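Long-range contacts in tryptophanyl-tRNA synthetase (Cryptosporidium parvum Iowa II, PDB 3HV0), which probably joins L-tryptophan to its cognate tRNA(Trp) at the expense of ATP, releasing AMP and diphosphate, to supply tryptophanyl-tRNA for protein synthesis: residues A[73-81]-A[201-210]; A[308-317]-A[330-340]. All blocks are in the same frame, centred on the assembly; numbering follows the deposited sequence.

In the fold
The chain is the synthetase part of a longer protein of the class I family, and its two contacts fall in different regions of it. Contact 1 lies in the nucleotide-binding sheet region, where strand 76-81, flanked by strands 222-227 and 110-114, meets the end of helix 192-202 at the bound tryptophan. Contact 2 follows it in series along the chain and packs the loop and first turn of helix 315-323 on helix 327-339 in the all-helical C-terminal region, which in relatives recognises the anticodon. Their centres are 40 Å apart on opposite sides of the chain's centre, and their nearest atoms are about 18 Å apart. One contact therefore shapes the amino acid pocket, whereas the other is loop-and-helix packing far from it.

Contact 1 (A[73-81]-A[201-210]); sequences ELFYLYTGR and QAAPAFSSSF. With TRP (tryptophan), chain C.
Tyr78 and Tyr76 reach from strand 76-81 of the Rossmann-type catalytic core to the chain that leaves helix 192-202; Tyr78 lines the tryptophan pocket, while Tyr76, two residues earlier on the strand, anchors the same turn further from the ligand. At the start of that chain, the backbone O of Gln201 accepts a very short hydrogen bond from Tyr78 OH, 2.5 Å, and lies in the plane of the phenol ring. The same hydroxyl receives the indole N-H of the bound tryptophan: NE1 stands 3.1 Å from Tyr78 OH, with an angle of 163° at the hydrogen. A further hydrogen bond to Gln113 helps fix the phenol, so the hydroxyl that reads the indole nitrogen is itself held by the protein. Next along, Pro204 supports the ring from behind. Its CB sits over the centre of the Tyr78 ring, 3.6 Å from the centroid, in a CH-pi contact, while the ligand's CZ2 lies over the rim of the opposite face. CG anti to the backbone N (chi1 159°) swings the phenol off the strand towards the turn, which puts its ring between these two groups. Beside it, Gly80 presents bare backbone to the indole, with its CA 3.4 Å from the ligand's CD2.

The carbonyl of Pro204 serves the second tyrosine: Tyr76 OH donates to Pro204 O at 2.7 Å, tilted 33° from the carbonyl plane. Ala205 adds its CB beside Tyr78 CD2. Ser207 then lays its CB 3.9 Å from Tyr76 CE1, while its hydroxyl turns to the backbone O of Arg217. Phe210, the N-cap residue of helix 211-214, touches Val111 of strand 110-114, and its CE2 comes within 4.3 Å of Tyr76 CE2.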
loop_
_atom_site.group_PDB
_atom_site.type_symbol
_atom_site.label_atom_id
_atom_site.label_comp_id
_atom_site.label_asym_id
_atom_site.label_seq_id
_atom_site.Cartn_x
_atom_site.Cartn_y
_atom_site.Cartn_z
ATOM N N GLU A 73 19.549 -22.631 -16.195
ATOM C CA GLU A 73 18.818 -21.362 -15.961
ATOM C C GLU A 73 18.956 -20.880 -14.531
ATOM O O GLU A 73 19.040 -21.684 -13.617
ATOM C CB GLU A 73 17.331 -21.522 -16.263
ATOM C CG GLU A 73 17.038 -22.131 -17.618
ATOM C CD GLU A 73 15.630 -21.831 -18.110
ATOM O OE1 GLU A 73 14.819 -21.224 -17.343
ATOM O OE2 GLU A 73 15.345 -22.196 -19.276
ATOM N N LEU A 74 18.949 -19.567 -14.339
ATOM C CA LEU A 74 19.025 -18.980 -13.000
ATOM C C LEU A 74 17.630 -18.780 -12.431
ATOM O O LEU A 74 16.642 -18.763 -13.166
ATOM C CB LEU A 74 19.784 -17.643 -13.025
ATOM C CG LEU A 74 21.299 -17.709 -12.731
ATOM C CD1 LEU A 74 22.046 -18.787 -13.566
ATOM C CD2 LEU A 74 21.938 -16.321 -12.939
ATOM N N PHE A 75 17.581 -18.642 -11.110
ATOM C CA PHE A 75 16.372 -18.331 -10.365
ATOM C C PHE A 75 16.804 -17.435 -9.199
ATOM O O PHE A 75 17.965 -17.036 -9.138
ATOM C CB PHE A 75 15.699 -19.619 -9.872
ATOM C CG PHE A 75 16.523 -20.412 -8.887
ATOM C CD1 PHE A 75 16.294 -20.305 -7.525
ATOM C CD2 PHE A 75 17.507 -21.276 -9.330
ATOM C CE1 PHE A 75 17.036 -21.032 -6.617
ATOM C CE2 PHE A 75 18.261 -22.012 -8.440
ATOM C CZ PHE A 75 18.033 -21.880 -7.080
ATOM N N TYR A 76 15.886 -17.115 -8.295
ATOM C CA TYR A 76 16.234 -16.312 -7.111
ATOM C C TYR A 76 15.583 -16.784 -5.833
ATOM O O TYR A 76 14.573 -17.488 -5.862
ATOM C CB TYR A 76 15.951 -14.819 -7.327
ATOM C CG TYR A 76 14.509 -14.341 -7.253
ATOM C CD1 TYR A 76 13.664 -14.476 -8.343
ATOM C CD2 TYR A 76 14.025 -13.663 -6.136
ATOM C CE1 TYR A 76 12.363 -14.002 -8.321
ATOM C CE2 TYR A 76 12.707 -13.190 -6.094
ATOM C CZ TYR A 76 11.880 -13.346 -7.202
ATOM O OH TYR A 76 10.565 -12.878 -7.207
ATOM N N LEU A 77 16.195 -16.392 -4.715
ATOM C CA LEU A 77 15.700 -16.743 -3.388
ATOM C C LEU A 77 14.962 -15.548 -2.806
ATOM O O LEU A 77 15.303 -14.438 -3.079
ATOM C CB LEU A 77 16.857 -17.160 -2.477
ATOM C CG LEU A 77 17.715 -18.345 -2.953
ATOM C CD1 LEU A 77 19.154 -18.304 -2.450
ATOM C CD2 LEU A 77 17.053 -19.666 -2.578
ATOM N N TYR A 78 13.929 -15.791 -2.024
ATOM C CA TYR A 78 13.243 -14.737 -1.279
ATOM C C TYR A 78 12.920 -15.255 0.120
ATOM O O TYR A 78 12.257 -16.281 0.296
ATOM C CB TYR A 78 11.975 -14.291 -2.003
ATOM C CG TYR A 78 10.906 -13.582 -1.173
ATOM C CD1 TYR A 78 11.226 -12.594 -0.261
ATOM C CD2 TYR A 78 9.567 -13.870 -1.366
ATOM C CE1 TYR A 78 10.245 -11.941 0.456
ATOM C CE2 TYR A 78 8.576 -13.224 -0.651
ATOM C CZ TYR A 78 8.917 -12.256 0.262
ATOM O OH TYR A 78 7.904 -11.625 0.989
ATOM N N THR A 79 13.438 -14.552 1.115
ATOM C CA THR A 79 13.099 -14.838 2.489
ATOM C C THR A 79 12.856 -13.524 3.217
ATOM O O THR A 79 13.047 -12.485 2.642
ATOM C CB THR A 79 14.161 -15.685 3.146
ATOM O OG1 THR A 79 13.547 -16.430 4.195
ATOM C CG2 THR A 79 15.267 -14.850 3.719
ATOM N N GLY A 80 12.410 -13.582 4.459
ATOM C CA GLY A 80 12.056 -12.345 5.191
ATOM C C GLY A 80 12.127 -12.434 6.692
ATOM O O GLY A 80 12.447 -13.480 7.238
ATOM N N ARG A 81 11.835 -11.300 7.342
ATOM C CA ARG A 81 11.950 -11.136 8.778
ATOM C C ARG A 81 10.997 -10.004 9.263
ATOM O O ARG A 81 10.909 -8.952 8.667
ATOM C CB ARG A 81 13.419 -10.875 9.105
ATOM C CG ARG A 81 13.716 -10.104 10.373
ATOM C CD ARG A 81 13.322 -10.844 11.652
ATOM N NE ARG A 81 13.570 -10.033 12.837
ATOM C CZ ARG A 81 13.177 -10.345 14.062
ATOM N NH1 ARG A 81 12.510 -11.460 14.287
ATOM N NH2 ARG A 81 13.447 -9.525 15.072
ATOM N N GLN A 201 3.538 -9.096 1.411
ATOM C CA GLN A 201 4.474 -10.204 1.590
ATOM C C GLN A 201 4.538 -11.123 0.402
ATOM O O GLN A 201 5.556 -11.751 0.169
ATOM C CB GLN A 201 4.100 -11.042 2.788
ATOM C CG GLN A 201 5.095 -12.142 3.050
ATOM C CD GLN A 201 5.227 -12.510 4.473
ATOM O OE1 GLN A 201 5.522 -13.645 4.780
ATOM N NE2 GLN A 201 5.004 -11.572 5.359
ATOM N N ALA A 202 3.425 -11.256 -0.307
ATOM C CA ALA A 202 3.373 -12.062 -1.519
ATOM C C ALA A 202 4.251 -11.479 -2.630
ATOM O O ALA A 202 4.993 -12.203 -3.268
ATOM C CB ALA A 202 1.955 -12.194 -1.988
ATOM N N ALA A 203 4.190 -10.164 -2.808
ATOM C CA ALA A 203 4.710 -9.481 -3.991
ATOM C C ALA A 203 6.186 -9.760 -4.367
ATOM O O ALA A 203 6.526 -9.773 -5.553
ATOM C CB ALA A 203 4.450 -7.962 -3.895
ATOM N N PRO A 204 7.065 -9.938 -3.371
ATOM C CA PRO A 204 8.445 -10.233 -3.746
ATOM C C PRO A 204 8.660 -11.642 -4.294
ATOM O O PRO A 204 9.732 -11.912 -4.871
ATOM C CB PRO A 204 9.231 -10.030 -2.442
ATOM C CG PRO A 204 8.344 -9.175 -1.574
ATOM C CD PRO A 204 6.951 -9.564 -1.945
ATOM N N ALA A 205 7.681 -12.539 -4.150
ATOM C CA ALA A 205 7.808 -13.866 -4.800
ATOM C C ALA A 205 7.612 -13.806 -6.339
ATOM O O ALA A 205 7.628 -14.834 -7.005
ATOM C CB ALA A 205 6.881 -14.861 -4.176
ATOM N N PHE A 206 7.408 -12.612 -6.901
ATOM C CA PHE A 206 7.352 -12.453 -8.364
ATOM C C PHE A 206 8.473 -11.553 -8.820
ATOM O O PHE A 206 8.659 -10.481 -8.248
ATOM C CB PHE A 206 6.057 -11.805 -8.834
ATOM C CG PHE A 206 4.819 -12.570 -8.495
ATOM C CD1 PHE A 206 4.669 -13.869 -8.913
ATOM C CD2 PHE A 206 3.779 -11.964 -7.820
ATOM C CE1 PHE A 206 3.528 -14.577 -8.613
ATOM C CE2 PHE A 206 2.632 -12.659 -7.536
ATOM C CZ PHE A 206 2.510 -13.975 -7.917
ATOM N N SER A 207 9.154 -11.960 -9.885
ATOM C CA SER A 207 10.335 -11.274 -10.382
ATOM C C SER A 207 10.032 -9.894 -10.929
ATOM O O SER A 207 10.904 -9.041 -10.950
ATOM C CB SER A 207 11.011 -12.106 -11.486
ATOM O OG SER A 207 10.190 -12.208 -12.631
ATOM N N SER A 208 8.804 -9.695 -11.410
ATOM C CA SER A 208 8.382 -8.370 -11.813
ATOM C C SER A 208 8.671 -7.348 -10.689
ATOM O O SER A 208 9.048 -6.214 -10.976
ATOM C CB SER A 208 6.893 -8.335 -12.211
ATOM O OG SER A 208 6.036 -8.633 -11.109
ATOM N N SER A 209 8.544 -7.753 -9.429
ATOM C CA SER A 209 8.687 -6.804 -8.300
ATOM C C SER A 209 10.103 -6.286 -8.064
ATOM O O SER A 209 10.329 -5.497 -7.137
ATOM C CB SER A 209 8.160 -7.422 -7.028
ATOM O OG SER A 209 6.759 -7.521 -7.117
ATOM N N PHE A 210 11.047 -6.734 -8.893
ATOM C CA PHE A 210 12.435 -6.280 -8.822
ATOM C C PHE A 210 12.933 -5.952 -10.222
ATOM O O PHE A 210 13.777 -6.658 -10.760
ATOM C CB PHE A 210 13.338 -7.342 -8.164
ATOM C CG PHE A 210 12.939 -7.685 -6.768
ATOM C CD1 PHE A 210 13.332 -6.879 -5.708
ATOM C CD2 PHE A 210 12.137 -8.781 -6.510
ATOM C CE1 PHE A 210 12.952 -7.176 -4.407
ATOM C CE2 PHE A 210 11.755 -9.072 -5.210
ATOM C CZ PHE A 210 12.164 -8.272 -4.161
HETATM N N TRP C . 6.122 -11.884 8.151
HETATM C CA TRP C . 7.334 -12.734 8.343
HETATM C C TRP C . 7.605 -12.923 9.828
HETATM O O TRP C . 7.123 -12.129 10.657
HETATM C CB TRP C . 8.574 -12.154 7.634
HETATM C CG TRP C . 8.659 -12.506 6.168
HETATM C CD1 TRP C . 8.401 -11.678 5.102
HETATM C CD2 TRP C . 9.045 -13.767 5.599
HETATM N NE1 TRP C . 8.602 -12.344 3.924
HETATM C CE2 TRP C . 8.983 -13.631 4.198
HETATM C CE3 TRP C . 9.435 -14.991 6.136
HETATM C CZ2 TRP C . 9.296 -14.674 3.330
HETATM C CZ3 TRP C . 9.741 -16.026 5.271
HETATM C CH2 TRP C . 9.659 -15.862 3.879
HETATM O OXT TRP C . 8.301 -13.887 10.197
#

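Contact 2 (A[308-317]-A[330-340]); sequences GANLDVDVSW and LEEIGKKYSSG
The methyl CB of Ala309 stands over the face of the Tyr337 ring, 3.8 Å from its centroid and 12° off the normal, a CH-pi contact. At the ring's edge, Tyr337 OH donates to Asp314 OD1 at 2.7 Å, approaching from above the carboxylate, whose plane is turned 75° from that of the ring. Tyr337 reaches the aspartate because its CG is anti to the backbone N (chi1 -172°), which carries the ring from helix 327-339 over to the loop before helix 315-323. Leu311 straddles the same helix, CD1 against Ser338 CB and CD2 against Gly334. Trp317 brings its six-membered ring to the same glycine, with CZ3 3.5 Å from Gly334 N and 4.0 Å from Ile333 CG2, while Leu311 CD2 lies over one face of the indole, towards its rim.

Asp314 is set in place by its own helix, as the N-cap of helix 315-323: its OD2 accepts from Trp317 N at 2.7 Å. Ahead of it, Asn310 OD1 takes the N-H of Asp312 in an Asx turn that shapes the loop. Outside the pair, Gly296 N also bonds to Asp314 OD1, and Ser295 adds weak bonds to OD1 and Tyr337 OH. Such donors, together with the helix N-terminus, would probably favour the ionised carboxylate and let this buried aspartate tie both helices together.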
loop_
_atom_site.group_PDB
_atom_site.type_symbol
_atom_site.label_atom_id
_atom_site.label_comp_id
_atom_site.label_asym_id
_atom_site.label_seq_id
_atom_site.Cartn_x
_atom_site.Cartn_y
_atom_site.Cartn_z
ATOM N N GLY A 308 15.928 -42.990 32.560
ATOM C CA GLY A 308 16.313 -42.243 31.367
ATOM C C GLY A 308 15.486 -40.992 31.091
ATOM O O GLY A 308 14.651 -40.586 31.898
ATOM N N ALA A 309 15.721 -40.393 29.923
ATOM C CA ALA A 309 15.095 -39.124 29.522
ATOM C C ALA A 309 14.296 -39.235 28.206
ATOM O O ALA A 309 14.558 -40.106 27.369
ATOM C CB ALA A 309 16.164 -38.038 29.390
ATOM N N ASN A 310 13.341 -38.318 28.037
ATOM C CA ASN A 310 12.477 -38.246 26.850
ATOM C C ASN A 310 12.952 -37.161 25.870
ATOM O O ASN A 310 12.730 -35.969 26.095
ATOM C CB ASN A 310 11.031 -37.971 27.288
ATOM C CG ASN A 310 10.047 -37.966 26.133
ATOM O OD1 ASN A 310 10.360 -37.549 25.020
ATOM N ND2 ASN A 310 8.836 -38.418 26.403
ATOM N N LEU A 311 13.567 -37.597 24.769
ATOM C CA LEU A 311 14.211 -36.701 23.803
ATOM C C LEU A 311 13.231 -35.887 22.974
ATOM O O LEU A 311 13.596 -34.852 22.427
ATOM C CB LEU A 311 15.124 -37.487 22.858
ATOM C CG LEU A 311 16.447 -37.985 23.444
ATOM C CD1 LEU A 311 16.240 -39.248 24.278
ATOM C CD2 LEU A 311 17.447 -38.259 22.345
ATOM N N ASP A 312 11.994 -36.347 22.867
ATOM C CA ASP A 312 10.992 -35.634 22.068
ATOM C C ASP A 312 10.486 -34.354 22.745
ATOM O O ASP A 312 10.074 -33.409 22.065
ATOM C CB ASP A 312 9.830 -36.566 21.718
ATOM C CG ASP A 312 10.217 -37.601 20.677
ATOM O OD1 ASP A 312 10.714 -38.682 21.047
ATOM O OD2 ASP A 312 10.026 -37.328 19.478
ATOM N N VAL A 313 10.526 -34.334 24.076
ATOM C CA VAL A 313 10.102 -33.169 24.863
ATOM C C VAL A 313 11.263 -32.281 25.337
ATOM O O VAL A 313 11.038 -31.118 25.671
ATOM C CB VAL A 313 9.300 -33.601 26.100
ATOM C CG1 VAL A 313 8.061 -34.374 25.679
ATOM C CG2 VAL A 313 10.170 -34.425 27.042
ATOM N N ASP A 314 12.483 -32.823 25.380
ATOM C CA ASP A 314 13.651 -32.071 25.858
ATOM C C ASP A 314 14.075 -30.970 24.872
ATOM O O ASP A 314 14.535 -31.247 23.758
ATOM C CB ASP A 314 14.830 -32.996 26.167
ATOM C CG ASP A 314 15.956 -32.272 26.896
ATOM O OD1 ASP A 314 15.963 -32.240 28.150
ATOM O OD2 ASP A 314 16.834 -31.713 26.211
ATOM N N VAL A 315 13.919 -29.723 25.310
ATOM C CA VAL A 315 14.158 -28.555 24.475
ATOM C C VAL A 315 15.636 -28.404 24.165
ATOM O O VAL A 315 16.009 -27.940 23.093
ATOM C CB VAL A 315 13.645 -27.256 25.152
ATOM C CG1 VAL A 315 14.014 -26.010 24.314
ATOM C CG2 VAL A 315 12.121 -27.332 25.394
ATOM N N SER A 316 16.484 -28.790 25.109
ATOM C CA SER A 316 17.927 -28.707 24.905
ATOM C C SER A 316 18.405 -29.700 23.837
ATOM O O SER A 316 19.235 -29.360 23.007
ATOM C CB SER A 316 18.681 -28.900 26.226
ATOM O OG SER A 316 18.399 -27.844 27.141
ATOM N N TRP A 317 17.867 -30.916 23.840
ATOM C CA TRP A 317 18.231 -31.904 22.812
ATOM C C TRP A 317 17.861 -31.428 21.403
ATOM O O TRP A 317 18.669 -31.494 20.470
ATOM C CB TRP A 317 17.567 -33.246 23.101
ATOM C CG TRP A 317 17.626 -34.201 21.948
ATOM C CD1 TRP A 317 16.574 -34.633 21.198
ATOM C CD2 TRP A 317 18.797 -34.821 21.393
ATOM N NE1 TRP A 317 17.008 -35.488 20.215
ATOM C CE2 TRP A 317 18.370 -35.621 20.310
ATOM C CE3 TRP A 317 20.160 -34.781 21.703
ATOM C CZ2 TRP A 317 19.260 -36.378 19.537
ATOM C CZ3 TRP A 317 21.039 -35.530 20.933
ATOM C CH2 TRP A 317 20.585 -36.317 19.865
ATOM N N LEU A 330 26.423 -36.117 18.316
ATOM C CA LEU A 330 24.981 -35.991 18.521
ATOM C C LEU A 330 24.323 -37.329 18.840
ATOM O O LEU A 330 23.623 -37.440 19.842
ATOM C CB LEU A 330 24.322 -35.324 17.303
ATOM C CG LEU A 330 23.104 -34.454 17.619
ATOM C CD1 LEU A 330 23.138 -33.183 16.825
ATOM C CD2 LEU A 330 21.828 -35.199 17.333
ATOM N N GLU A 331 24.560 -38.340 18.009
ATOM C CA GLU A 331 24.038 -39.695 18.274
ATOM C C GLU A 331 24.401 -40.172 19.682
ATOM O O GLU A 331 23.561 -40.712 20.406
ATOM C CB GLU A 331 24.535 -40.701 17.216
ATOM C CG GLU A 331 24.531 -42.173 17.678
ATOM C CD GLU A 331 24.603 -43.186 16.536
ATOM O OE1 GLU A 331 23.888 -43.004 15.528
ATOM O OE2 GLU A 331 25.353 -44.186 16.664
ATOM N N GLU A 332 25.655 -39.961 20.064
ATOM C CA GLU A 332 26.157 -40.470 21.335
ATOM C C GLU A 332 25.627 -39.692 22.537
ATOM O O GLU A 332 25.328 -40.287 23.569
ATOM C CB GLU A 332 27.686 -40.526 21.320
ATOM C CG GLU A 332 28.211 -41.690 20.480
ATOM C CD GLU A 332 27.607 -43.039 20.887
ATOM O OE1 GLU A 332 27.493 -43.302 22.105
ATOM O OE2 GLU A 332 27.241 -43.831 19.989
ATOM N N ILE A 333 25.496 -38.376 22.400
ATOM C CA ILE A 333 24.795 -37.566 23.405
ATOM C C ILE A 333 23.364 -38.078 23.590
ATOM O O ILE A 333 22.920 -38.313 24.718
ATOM C CB ILE A 333 24.720 -36.081 23.000
ATOM C CG1 ILE A 333 26.103 -35.437 23.063
ATOM C CG2 ILE A 333 23.764 -35.319 23.916
ATOM C CD1 ILE A 333 26.146 -34.048 22.461
ATOM N N GLY A 334 22.662 -38.242 22.465
ATOM C CA GLY A 334 21.281 -38.726 22.439
ATOM C C GLY A 334 21.120 -40.100 23.052
ATOM O O GLY A 334 20.143 -40.349 23.755
ATOM N N LYS A 335 22.078 -40.989 22.782
ATOM C CA LYS A 335 22.102 -42.328 23.370
ATOM C C LYS A 335 22.360 -42.261 24.876
ATOM O O LYS A 335 21.626 -42.848 25.656
ATOM C CB LYS A 335 23.171 -43.197 22.697
ATOM N N LYS A 336 23.405 -41.546 25.276
ATOM C CA LYS A 336 23.774 -41.444 26.689
ATOM C C LYS A 336 22.704 -40.747 27.541
ATOM O O LYS A 336 22.421 -41.178 28.662
ATOM C CB LYS A 336 25.123 -40.726 26.844
ATOM N N TYR A 337 22.122 -39.675 27.006
ATOM C CA TYR A 337 21.051 -38.923 27.693
ATOM C C TYR A 337 19.725 -39.692 27.718
ATOM O O TYR A 337 18.915 -39.526 28.632
ATOM C CB TYR A 337 20.852 -37.553 27.030
ATOM C CG TYR A 337 19.906 -36.603 27.754
ATOM C CD1 TYR A 337 19.971 -36.426 29.138
ATOM C CD2 TYR A 337 18.974 -35.849 27.049
ATOM C CE1 TYR A 337 19.112 -35.549 29.799
ATOM C CE2 TYR A 337 18.118 -34.961 27.699
ATOM C CZ TYR A 337 18.187 -34.812 29.071
ATOM O OH TYR A 337 17.334 -33.929 29.712
ATOM N N SER A 338 19.508 -40.519 26.700
ATOM C CA SER A 338 18.393 -41.461 26.681
ATOM C C SER A 338 18.537 -42.554 27.759
ATOM O O SER A 338 17.594 -42.847 28.492
ATOM C CB SER A 338 18.295 -42.112 25.298
ATOM O OG SER A 338 17.573 -43.328 25.336
ATOM N N SER A 339 19.721 -43.152 27.843
ATOM C CA SER A 339 19.933 -44.331 28.669
ATOM C C SER A 339 20.155 -43.995 30.140
ATOM O O SER A 339 20.136 -44.888 30.992
ATOM C CB SER A 339 21.122 -45.132 28.135
ATOM O OG SER A 339 22.302 -44.349 28.114
ATOM N N GLY A 340 20.383 -42.718 30.436
ATOM C CA GLY A 340 20.553 -42.256 31.815
ATOM C C GLY A 340 21.987 -42.104 32.289
ATOM O O GLY A 340 22.213 -41.873 33.475
#